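Local coordinates for SspB protein (PDB 6JUF), which probably acts as a metal-dependent DNase in the phosphorothioation-sensing SspABCD-SspE system that defends bacteria against phages, at residues Phe20-Gly25 with Leu198-Arg203; Phe24-Lys29 with Tyr58-Trp63; Arg244-Ala249 with Ser304-Leu309. All coordinates share one frame; numbering follows the deposited sequence.

Contact 1 of 3, residues Phe20-Gly25 with Leu198-Arg203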
loop_
_atom_site.group_PDB
_atom_site.type_symbol
_atom_site.label_atom_id
_atom_site.label_comp_id
_atom_site.label_asym_id
_atom_site.label_seq_id
_atom_site.Cartn_x
_atom_site.Cartn_y
_atom_site.Cartn_z
ATOM N N PHE B 20 13.281 5.363 8.029
ATOM C CA PHE B 20 12.435 4.523 7.154
ATOM C C PHE B 20 11.043 4.319 7.786
ATOM O O PHE B 20 10.961 3.793 8.884
ATOM C CB PHE B 20 13.058 3.136 7.047
ATOM C CG PHE B 20 14.332 3.105 6.192
ATOM C CD1 PHE B 20 14.286 3.445 4.843
ATOM C CD2 PHE B 20 15.549 2.736 6.767
ATOM C CE1 PHE B 20 15.435 3.379 4.027
ATOM C CE2 PHE B 20 16.700 2.651 5.971
ATOM C CZ PHE B 20 16.633 3.000 4.618
ATOM N N ALA B 21 9.998 4.757 7.063
ATOM C CA ALA B 21 8.606 4.532 7.494
ATOM C C ALA B 21 8.242 3.094 7.218
ATOM O O ALA B 21 8.958 2.410 6.485
ATOM C CB ALA B 21 7.688 5.518 6.795
ATOM N N PRO B 22 7.144 2.588 7.814
ATOM C CA PRO B 22 6.843 1.151 7.642
ATOM C C PRO B 22 6.581 0.774 6.174
ATOM O O PRO B 22 6.069 1.583 5.411
ATOM C CB PRO B 22 5.556 0.952 8.492
ATOM C CG PRO B 22 5.599 2.088 9.489
ATOM C CD PRO B 22 6.242 3.234 8.785
ATOM N N ARG B 23 6.903 -0.436 5.801
ATOM C CA ARG B 23 6.576 -0.978 4.506
ATOM C C ARG B 23 5.849 -2.305 4.667
ATOM O O ARG B 23 6.191 -3.083 5.579
ATOM C CB ARG B 23 7.890 -1.308 3.750
ATOM C CG ARG B 23 8.884 -0.151 3.646
ATOM C CD ARG B 23 9.957 -0.415 2.585
ATOM N NE ARG B 23 11.039 0.542 2.773
ATOM C CZ ARG B 23 12.121 0.584 2.014
ATOM N NH1 ARG B 23 12.268 -0.346 1.050
ATOM N NH2 ARG B 23 13.090 1.470 2.263
ATOM N N PHE B 24 4.852 -2.574 3.800
ATOM C CA PHE B 24 4.163 -3.830 3.923
ATOM C C PHE B 24 5.123 -5.050 3.787
ATOM O O PHE B 24 5.081 -5.993 4.563
ATOM C CB PHE B 24 3.033 -3.983 2.879
ATOM C CG PHE B 24 2.526 -5.381 2.776
ATOM C CD1 PHE B 24 1.770 -5.941 3.822
ATOM C CD2 PHE B 24 2.913 -6.216 1.712
ATOM C CE1 PHE B 24 1.391 -7.288 3.787
ATOM C CE2 PHE B 24 2.484 -7.545 1.675
ATOM C CZ PHE B 24 1.735 -8.083 2.717
ATOM N N GLY B 25 5.970 -4.959 2.732
ATOM C CA GLY B 25 6.938 -6.053 2.456
ATOM C C GLY B 25 7.767 -6.377 3.689
ATOM O O GLY B 25 8.058 -7.555 3.947
ATOM N N LEU B 198 9.023 6.079 -1.139
ATOM C CA LEU B 198 8.519 4.726 -0.861
ATOM C C LEU B 198 7.035 4.792 -0.619
ATOM O O LEU B 198 6.521 5.802 -0.168
ATOM C CB LEU B 198 9.234 4.098 0.338
ATOM C CG LEU B 198 10.723 3.962 0.034
ATOM C CD1 LEU B 198 11.544 4.157 1.256
ATOM C CD2 LEU B 198 11.015 2.645 -0.644
ATOM N N SER B 199 6.331 3.720 -0.923
ATOM C CA SER B 199 4.947 3.624 -0.492
ATOM C C SER B 199 4.836 3.470 1.049
ATOM O O SER B 199 5.772 2.996 1.709
ATOM C CB SER B 199 4.240 2.454 -1.187
ATOM O OG SER B 199 4.834 1.218 -0.837
ATOM N N CYS B 200 3.728 3.969 1.629
ATOM C CA CYS B 200 3.508 3.669 3.062
ATOM C C CYS B 200 2.013 3.544 3.234
ATOM O O CYS B 200 1.294 4.554 3.022
ATOM C CB CYS B 200 4.038 4.805 3.977
ATOM S SG CYS B 200 3.857 4.271 5.689
ATOM N N PRO B 201 1.526 2.349 3.555
ATOM C CA PRO B 201 0.062 2.138 3.494
ATOM C C PRO B 201 -0.694 2.928 4.560
ATOM O O PRO B 201 -1.904 3.103 4.469
ATOM C CB PRO B 201 -0.095 0.614 3.686
ATOM C CG PRO B 201 1.172 0.202 4.435
ATOM C CD PRO B 201 2.266 1.100 3.893
ATOM N N PHE B 202 0.026 3.460 5.540
ATOM C CA PHE B 202 -0.643 4.263 6.563
ATOM C C PHE B 202 -1.107 5.618 6.067
ATOM O O PHE B 202 -1.953 6.247 6.713
ATOM C CB PHE B 202 0.254 4.401 7.789
ATOM C CG PHE B 202 0.495 3.065 8.469
ATOM C CD1 PHE B 202 -0.426 2.569 9.392
ATOM C CD2 PHE B 202 1.553 2.238 8.065
ATOM C CE1 PHE B 202 -0.221 1.339 10.030
ATOM C CE2 PHE B 202 1.723 0.974 8.650
ATOM C CZ PHE B 202 0.819 0.521 9.637
ATOM N N ARG B 203 -0.597 6.036 4.895
ATOM C CA ARG B 203 -1.064 7.299 4.326
ATOM C C ARG B 203 -2.547 7.244 3.963
ATOM O O ARG B 203 -3.231 8.284 3.933
ATOM C CB ARG B 203 -0.202 7.721 3.133
ATOM C CG ARG B 203 1.252 7.910 3.479
ATOM C CD ARG B 203 2.093 8.062 2.217
ATOM N NE ARG B 203 3.510 8.190 2.634
ATOM C CZ ARG B 203 4.520 7.731 1.888
ATOM N NH1 ARG B 203 4.246 7.201 0.710
ATOM N NH2 ARG B 203 5.784 7.838 2.276
HETATM O O HOH W 1 7.458 3.755 3.773
HETATM O O HOH W 2 4.704 -0.723 1.614
#
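Leu198 packs its two methyl groups against the guanidinium of Arg23. CD2 of Leu198 rides 3.5 Å above the guanidinium plane of Arg23, over its centre, while Leu198 CD1 comes within 3.3 Å of Arg23 NH2. Arg23 starts away from 198-203; CG sits beside the backbone N (chi1 -54°), the chain runs extended to NE, and the guanidinium beyond it lies next to the leucine. At its polar end, Arg23 NH1 forms a salt bridge with Glu105 of the second subunit.

The other apolar patch centres on Pro22. Pro22 CB lies 3.8 Å from Phe202 CE2, the two side chains crossing at about a right angle, and Pro22 CD is 4.0 Å from Cys200 SG. With SG anti to the backbone N (chi1 -175°), the sulfur also lies in the ring plane at the edge of Phe202.

Arg23 is the N-cap residue of helix 24-34, and residues 201-203 open a 3-10 turn, so the contact joins a helix start to a tight turn beside the dimer interface. Two waters bridge the segments. One donates to both Pro22 O and Ser199 O, the latter at 2.8 Å. The other accepts from Phe24 N at 2.9 Å, in the first turn of the helix, and donates to Ser199 OG, which also hydrogen-bonds Leu104 O of the second subunit. Within 198-203, Arg203 NH1 donates to Leu198 O at 2.8 Å.

Contact 2 of 3, residues Phe24-Lys29 with Tyr58-Trp63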
loop_
_atom_site.group_PDB
_atom_site.type_symbol
_atom_site.label_atom_id
_atom_site.label_comp_id
_atom_site.label_asym_id
_atom_site.label_seq_id
_atom_site.Cartn_x
_atom_site.Cartn_y
_atom_site.Cartn_z
ATOM N N PHE B 24 4.852 -2.574 3.800
ATOM C CA PHE B 24 4.163 -3.830 3.923
ATOM C C PHE B 24 5.123 -5.050 3.787
ATOM O O PHE B 24 5.081 -5.993 4.563
ATOM C CB PHE B 24 3.033 -3.983 2.879
ATOM C CG PHE B 24 2.526 -5.381 2.776
ATOM C CD1 PHE B 24 1.770 -5.941 3.822
ATOM C CD2 PHE B 24 2.913 -6.216 1.712
ATOM C CE1 PHE B 24 1.391 -7.288 3.787
ATOM C CE2 PHE B 24 2.484 -7.545 1.675
ATOM C CZ PHE B 24 1.735 -8.083 2.717
ATOM N N GLY B 25 5.970 -4.959 2.732
ATOM C CA GLY B 25 6.938 -6.053 2.456
ATOM C C GLY B 25 7.767 -6.377 3.689
ATOM O O GLY B 25 8.058 -7.555 3.947
ATOM N N TRP B 26 8.105 -5.346 4.473
ATOM C CA TRP B 26 8.901 -5.589 5.694
ATOM C C TRP B 26 8.119 -6.341 6.754
ATOM O O TRP B 26 8.676 -7.253 7.418
ATOM C CB TRP B 26 9.379 -4.270 6.261
ATOM C CG TRP B 26 10.492 -3.652 5.461
ATOM C CD1 TRP B 26 11.041 -4.084 4.282
ATOM C CD2 TRP B 26 11.253 -2.432 5.842
ATOM N NE1 TRP B 26 12.077 -3.218 3.865
ATOM C CE2 TRP B 26 12.210 -2.193 4.766
ATOM C CE3 TRP B 26 11.172 -1.534 6.888
ATOM C CZ2 TRP B 26 13.137 -1.154 4.817
ATOM C CZ3 TRP B 26 12.080 -0.456 6.905
ATOM C CH2 TRP B 26 13.020 -0.261 5.893
ATOM N N LEU B 27 6.830 -5.992 6.949
ATOM C CA LEU B 27 6.040 -6.668 7.996
ATOM C C LEU B 27 5.851 -8.151 7.577
ATOM O O LEU B 27 5.967 -9.060 8.344
ATOM C CB LEU B 27 4.703 -6.001 8.140
ATOM C CG LEU B 27 4.785 -4.541 8.571
ATOM C CD1 LEU B 27 3.349 -4.039 8.742
ATOM C CD2 LEU B 27 5.662 -4.354 9.846
ATOM N N HIS B 28 5.513 -8.318 6.312
ATOM C CA HIS B 28 5.227 -9.663 5.769
ATOM C C HIS B 28 6.391 -10.631 5.790
ATOM O O HIS B 28 6.292 -11.751 6.364
ATOM C CB HIS B 28 4.671 -9.509 4.346
ATOM C CG HIS B 28 4.454 -10.807 3.614
ATOM N ND1 HIS B 28 3.386 -11.610 3.862
ATOM C CD2 HIS B 28 5.173 -11.401 2.574
ATOM C CE1 HIS B 28 3.441 -12.698 3.023
ATOM N NE2 HIS B 28 4.524 -12.564 2.220
ATOM N N LYS B 29 7.494 -10.158 5.217
ATOM C CA LYS B 29 8.730 -11.009 5.189
ATOM C C LYS B 29 9.326 -11.216 6.573
ATOM O O LYS B 29 9.838 -12.307 6.813
ATOM C CB LYS B 29 9.796 -10.415 4.289
ATOM C CG LYS B 29 9.364 -10.479 2.847
ATOM C CD LYS B 29 10.440 -10.095 1.854
ATOM C CE LYS B 29 10.689 -8.605 1.809
ATOM N NZ LYS B 29 12.080 -8.338 1.358
ATOM N N TYR B 58 17.910 -3.499 10.688
ATOM C CA TYR B 58 17.455 -3.065 11.989
ATOM C C TYR B 58 16.080 -2.378 11.949
ATOM O O TYR B 58 15.235 -2.633 12.793
ATOM C CB TYR B 58 18.505 -2.193 12.696
ATOM C CG TYR B 58 18.298 -2.314 14.152
ATOM C CD1 TYR B 58 19.023 -3.251 14.844
ATOM C CD2 TYR B 58 17.347 -1.513 14.838
ATOM C CE1 TYR B 58 18.842 -3.437 16.154
ATOM C CE2 TYR B 58 17.151 -1.700 16.216
ATOM C CZ TYR B 58 17.926 -2.672 16.835
ATOM O OH TYR B 58 17.811 -2.851 18.190
ATOM N N ALA B 59 15.889 -1.517 10.959
ATOM C CA ALA B 59 14.586 -0.843 10.812
ATOM C C ALA B 59 13.468 -1.879 10.654
ATOM O O ALA B 59 12.407 -1.762 11.244
ATOM C CB ALA B 59 14.614 0.130 9.644
ATOM N N MET B 60 13.725 -2.914 9.865
ATOM C CA MET B 60 12.725 -3.986 9.677
ATOM C C MET B 60 12.418 -4.714 11.012
ATOM O O MET B 60 11.255 -4.938 11.351
ATOM C CB MET B 60 13.242 -4.973 8.627
ATOM C CG MET B 60 12.299 -6.138 8.323
ATOM S SD MET B 60 13.117 -7.264 7.200
ATOM C CE MET B 60 11.746 -7.972 6.299
ATOM N N ARG B 61 13.484 -5.043 11.759
ATOM C CA ARG B 61 13.360 -5.640 13.082
ATOM C C ARG B 61 12.551 -4.736 14.028
ATOM O O ARG B 61 11.620 -5.211 14.725
ATOM C CB ARG B 61 14.784 -5.867 13.608
ATOM C CG ARG B 61 14.888 -6.409 15.059
ATOM C CD ARG B 61 16.363 -6.429 15.462
ATOM N NE ARG B 61 16.509 -6.811 16.837
ATOM C CZ ARG B 61 17.695 -7.075 17.386
ATOM N NH1 ARG B 61 18.795 -7.004 16.610
ATOM N NH2 ARG B 61 17.771 -7.406 18.671
ATOM N N TYR B 62 12.900 -3.434 14.040
ATOM C CA TYR B 62 12.261 -2.437 14.877
ATOM C C TYR B 62 10.739 -2.392 14.614
ATOM O O TYR B 62 9.933 -2.410 15.519
ATOM C CB TYR B 62 12.923 -1.049 14.680
ATOM C CG TYR B 62 12.076 0.019 15.344
ATOM C CD1 TYR B 62 12.172 0.288 16.716
ATOM C CD2 TYR B 62 11.126 0.736 14.563
ATOM C CE1 TYR B 62 11.323 1.215 17.311
ATOM C CE2 TYR B 62 10.296 1.692 15.172
ATOM C CZ TYR B 62 10.412 1.904 16.562
ATOM O OH TYR B 62 9.569 2.807 17.163
ATOM N N TRP B 63 10.382 -2.350 13.338
ATOM C CA TRP B 63 8.968 -2.167 12.966
ATOM C C TRP B 63 8.176 -3.374 13.417
ATOM O O TRP B 63 7.040 -3.243 13.882
ATOM C CB TRP B 63 8.740 -1.830 11.498
ATOM C CG TRP B 63 9.046 -0.410 11.204
ATOM C CD1 TRP B 63 9.960 0.093 10.291
ATOM C CD2 TRP B 63 8.395 0.761 11.821
ATOM N NE1 TRP B 63 9.951 1.505 10.321
ATOM C CE2 TRP B 63 9.019 1.950 11.212
ATOM C CE3 TRP B 63 7.357 0.935 12.761
ATOM C CZ2 TRP B 63 8.649 3.250 11.583
ATOM C CZ3 TRP B 63 6.995 2.257 13.113
ATOM C CH2 TRP B 63 7.626 3.366 12.539
HETATM O O HOH W 3 9.044 -5.539 9.917
#
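Trp26 lays one face of its indole against Met60, whose CB stands 4.2 Å above the ring plane, offset toward the rim. Met60 SD lies 5.1 Å from the centroid of the five-membered ring of Trp26, 25° off the ring normal, an oblique Met-aromatic contact. Further along, Met60 CE reaches 3.3 Å from Trp26 O and also touches Lys29 CB.

Two other residues of helix 57-66 meet the indole: Trp63 CD1 lies in its plane at the edge, 4.0 Å from Trp26 CE3, and Ala59 CB packs 3.8 Å from Trp26 CZ3. Leu27 CD2 adds a looser touch on Trp63 CB. The local axes approach to 9.4 Å at a crossing angle of -72°, and Trp26 and Met60 bury the most surface between these steeply crossed helices.

A water donates to Met60 O at 2.7 Å and, weakly, to Trp26 O. Trp63 NE1 is hydrogen-bonded to Phe20 O. Ala59 lies near Glu18, a magnesium ligand seen for this protein though no ion is bound to this chain. The chemistry implies an interface held by apolar and Met-aromatic packing, with one water joining the two backbones.

Contact 3 of 3, residues Arg244-Ala249 with Ser304-Leu309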
loop_
_atom_site.group_PDB
_atom_site.type_symbol
_atom_site.label_atom_id
_atom_site.label_comp_id
_atom_site.label_asym_id
_atom_site.label_seq_id
_atom_site.Cartn_x
_atom_site.Cartn_y
_atom_site.Cartn_z
ATOM N N ARG B 244 -6.522 -2.438 29.851
ATOM C CA ARG B 244 -5.263 -2.041 30.424
ATOM C C ARG B 244 -5.362 -1.982 31.944
ATOM O O ARG B 244 -4.376 -2.208 32.598
ATOM C CB ARG B 244 -4.869 -0.654 29.897
ATOM C CG ARG B 244 -4.594 -0.662 28.417
ATOM C CD ARG B 244 -4.211 0.763 27.995
ATOM N NE ARG B 244 -4.001 0.860 26.528
ATOM C CZ ARG B 244 -3.354 1.842 25.915
ATOM N NH1 ARG B 244 -2.868 2.922 26.577
ATOM N NH2 ARG B 244 -3.205 1.762 24.568
ATOM N N THR B 245 -6.548 -1.701 32.485
ATOM C CA THR B 245 -6.665 -1.461 33.930
ATOM C C THR B 245 -7.669 -2.416 34.585
ATOM O O THR B 245 -7.782 -2.475 35.803
ATOM C CB THR B 245 -7.020 0.000 34.261
ATOM O OG1 THR B 245 -8.235 0.353 33.596
ATOM C CG2 THR B 245 -5.924 0.946 33.826
ATOM N N THR B 246 -8.416 -3.181 33.794
ATOM C CA THR B 246 -9.282 -4.174 34.451
ATOM C C THR B 246 -9.464 -5.464 33.691
ATOM O O THR B 246 -9.476 -5.477 32.461
ATOM C CB THR B 246 -10.648 -3.606 34.884
ATOM O OG1 THR B 246 -11.364 -4.615 35.623
ATOM C CG2 THR B 246 -11.484 -3.145 33.728
ATOM N N ARG B 247 -9.645 -6.537 34.442
ATOM C CA ARG B 247 -9.711 -7.889 33.913
ATOM C C ARG B 247 -11.146 -8.423 34.088
ATOM O O ARG B 247 -11.476 -9.581 33.736
ATOM C CB ARG B 247 -8.711 -8.750 34.716
ATOM C CG ARG B 247 -8.301 -10.046 34.054
ATOM C CD ARG B 247 -7.440 -10.918 34.967
ATOM N NE ARG B 247 -6.359 -10.163 35.609
ATOM C CZ ARG B 247 -5.157 -9.917 35.069
ATOM N NH1 ARG B 247 -4.845 -10.361 33.853
ATOM N NH2 ARG B 247 -4.258 -9.219 35.755
ATOM N N ASN B 248 -11.995 -7.582 34.635
ATOM C CA ASN B 248 -13.307 -8.000 35.113
ATOM C C ASN B 248 -14.417 -7.169 34.505
ATOM O O ASN B 248 -14.143 -6.177 33.794
ATOM C CB ASN B 248 -13.375 -7.843 36.639
ATOM C CG ASN B 248 -12.364 -8.721 37.376
ATOM O OD1 ASN B 248 -12.271 -9.931 37.131
ATOM N ND2 ASN B 248 -11.606 -8.108 38.296
ATOM N N ALA B 249 -15.667 -7.511 34.812
ATOM C CA ALA B 249 -16.808 -6.676 34.448
ATOM C C ALA B 249 -16.535 -5.272 34.928
ATOM O O ALA B 249 -15.942 -5.079 35.995
ATOM C CB ALA B 249 -18.086 -7.178 35.096
ATOM N N SER B 304 -18.299 -8.831 31.463
ATOM C CA SER B 304 -17.157 -9.699 31.725
ATOM C C SER B 304 -15.904 -9.016 31.259
ATOM O O SER B 304 -15.968 -7.863 30.811
ATOM C CB SER B 304 -17.320 -11.109 31.096
ATOM O OG SER B 304 -17.322 -11.064 29.666
ATOM N N GLY B 305 -14.755 -9.660 31.434
ATOM C CA GLY B 305 -13.446 -9.038 31.193
ATOM C C GLY B 305 -13.385 -8.409 29.812
ATOM O O GLY B 305 -13.701 -9.059 28.810
ATOM N N PRO B 306 -12.913 -7.178 29.721
ATOM C CA PRO B 306 -12.974 -6.509 28.417
ATOM C C PRO B 306 -11.964 -6.993 27.374
ATOM O O PRO B 306 -12.210 -6.806 26.150
ATOM C CB PRO B 306 -12.731 -5.041 28.750
ATOM C CG PRO B 306 -11.964 -5.089 30.046
ATOM C CD PRO B 306 -12.584 -6.248 30.802
ATOM N N PHE B 307 -10.840 -7.534 27.782
ATOM C CA PHE B 307 -9.896 -8.028 26.806
ATOM C C PHE B 307 -10.481 -9.133 25.943
ATOM O O PHE B 307 -10.314 -9.095 24.698
ATOM C CB PHE B 307 -8.618 -8.507 27.487
ATOM C CG PHE B 307 -7.527 -8.852 26.526
ATOM C CD1 PHE B 307 -6.668 -7.847 26.098
ATOM C CD2 PHE B 307 -7.383 -10.152 26.037
ATOM C CE1 PHE B 307 -5.623 -8.130 25.210
ATOM C CE2 PHE B 307 -6.338 -10.489 25.175
ATOM C CZ PHE B 307 -5.457 -9.463 24.745
ATOM N N ASP B 308 -11.158 -10.128 26.550
ATOM C CA ASP B 308 -11.692 -11.232 25.754
ATOM C C ASP B 308 -12.804 -10.705 24.873
ATOM O O ASP B 308 -13.006 -11.209 23.716
ATOM C CB ASP B 308 -12.208 -12.399 26.646
ATOM C CG ASP B 308 -11.073 -13.174 27.309
ATOM O OD1 ASP B 308 -9.903 -13.072 26.868
ATOM O OD2 ASP B 308 -11.334 -13.899 28.287
ATOM N N LEU B 309 -13.579 -9.760 25.390
ATOM C CA LEU B 309 -14.685 -9.214 24.585
ATOM C C LEU B 309 -14.118 -8.412 23.411
ATOM O O LEU B 309 -14.650 -8.455 22.319
ATOM C CB LEU B 309 -15.667 -8.361 25.412
ATOM C CG LEU B 309 -16.399 -9.198 26.498
ATOM C CD1 LEU B 309 -17.103 -8.199 27.421
ATOM C CD2 LEU B 309 -17.376 -10.088 25.734
HETATM O O HOH W 4 -9.757 -8.272 30.374
#
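Pro306 presents the CG and CD corner of its ring to Thr246, and the two side chains cross at about a right angle. They meet where helix 306-317 begins, next to an ST turn in the loop 244-249. This loop leads into strand 250-253, and Ser304 follows its antiparallel partner, strand 298-302. The strand order 1-3-2 and the preceding and intervening helices are consistent with a winged-helix fold, in which this contact joins, at one end of the small sheet, the loop entering strand 250-253 and the loop leaving the central strand 298-302.

Thr246 is turned with OG1 anti to the backbone N (chi1 -175°), which places CG2 between the backbone N and the carbonyl carbon. CG2 of Thr246 then touches Pro306 CG only loosely, at 4.2 Å. The closer approaches to the proline come from backbone oxygens: Thr246 O lies 3.5 Å from CG of Pro306, and Asn248 O lies 3.4 Å from its CD. Two carbonyl oxygens of the loop thus approach the pyrrolidine, while Leu239 and Ala243 of helix 231-243 also pack against it.

Gly305, the N-cap residue of the helix, brings its CA to 3.3 Å from Arg247 O, a close backbone approach made where there is no side chain. Arg247 and Asn248 start their side chains away from the 304-309 segment. Ala249 does the same overall, yet its CB still lies 4.0 Å from Ser304 N.

Thr246 OG1 fixes the turn by accepting from Asn248 N at 3.2 Å, with an N-H...O angle of 161°. A water bridges the segments, donating weakly to Thr246 O and accepting from Phe307 N at 2.9 Å.

Contacts 1 and 2 share helix 24-34, with centres 10 Å apart, and touch directly through Phe20, Pro22 and the Trp63 indole. Contact 2 is the buried one, filled by indoles, a thioether and alkyl groups. Contact 1 is partly buried at the start of that helix; two waters bridge its segments, and its Arg23 pairs outside them with Glu105 of the second subunit, a subunit that contact 2 touches as well. Contact 3 lies about 31 to 33 Å from them, centre to centre, on the opposite side of the chain's centre. It is a surface contact between a loop and a helix start, dominated by backbone carbonyls against proline and glycine.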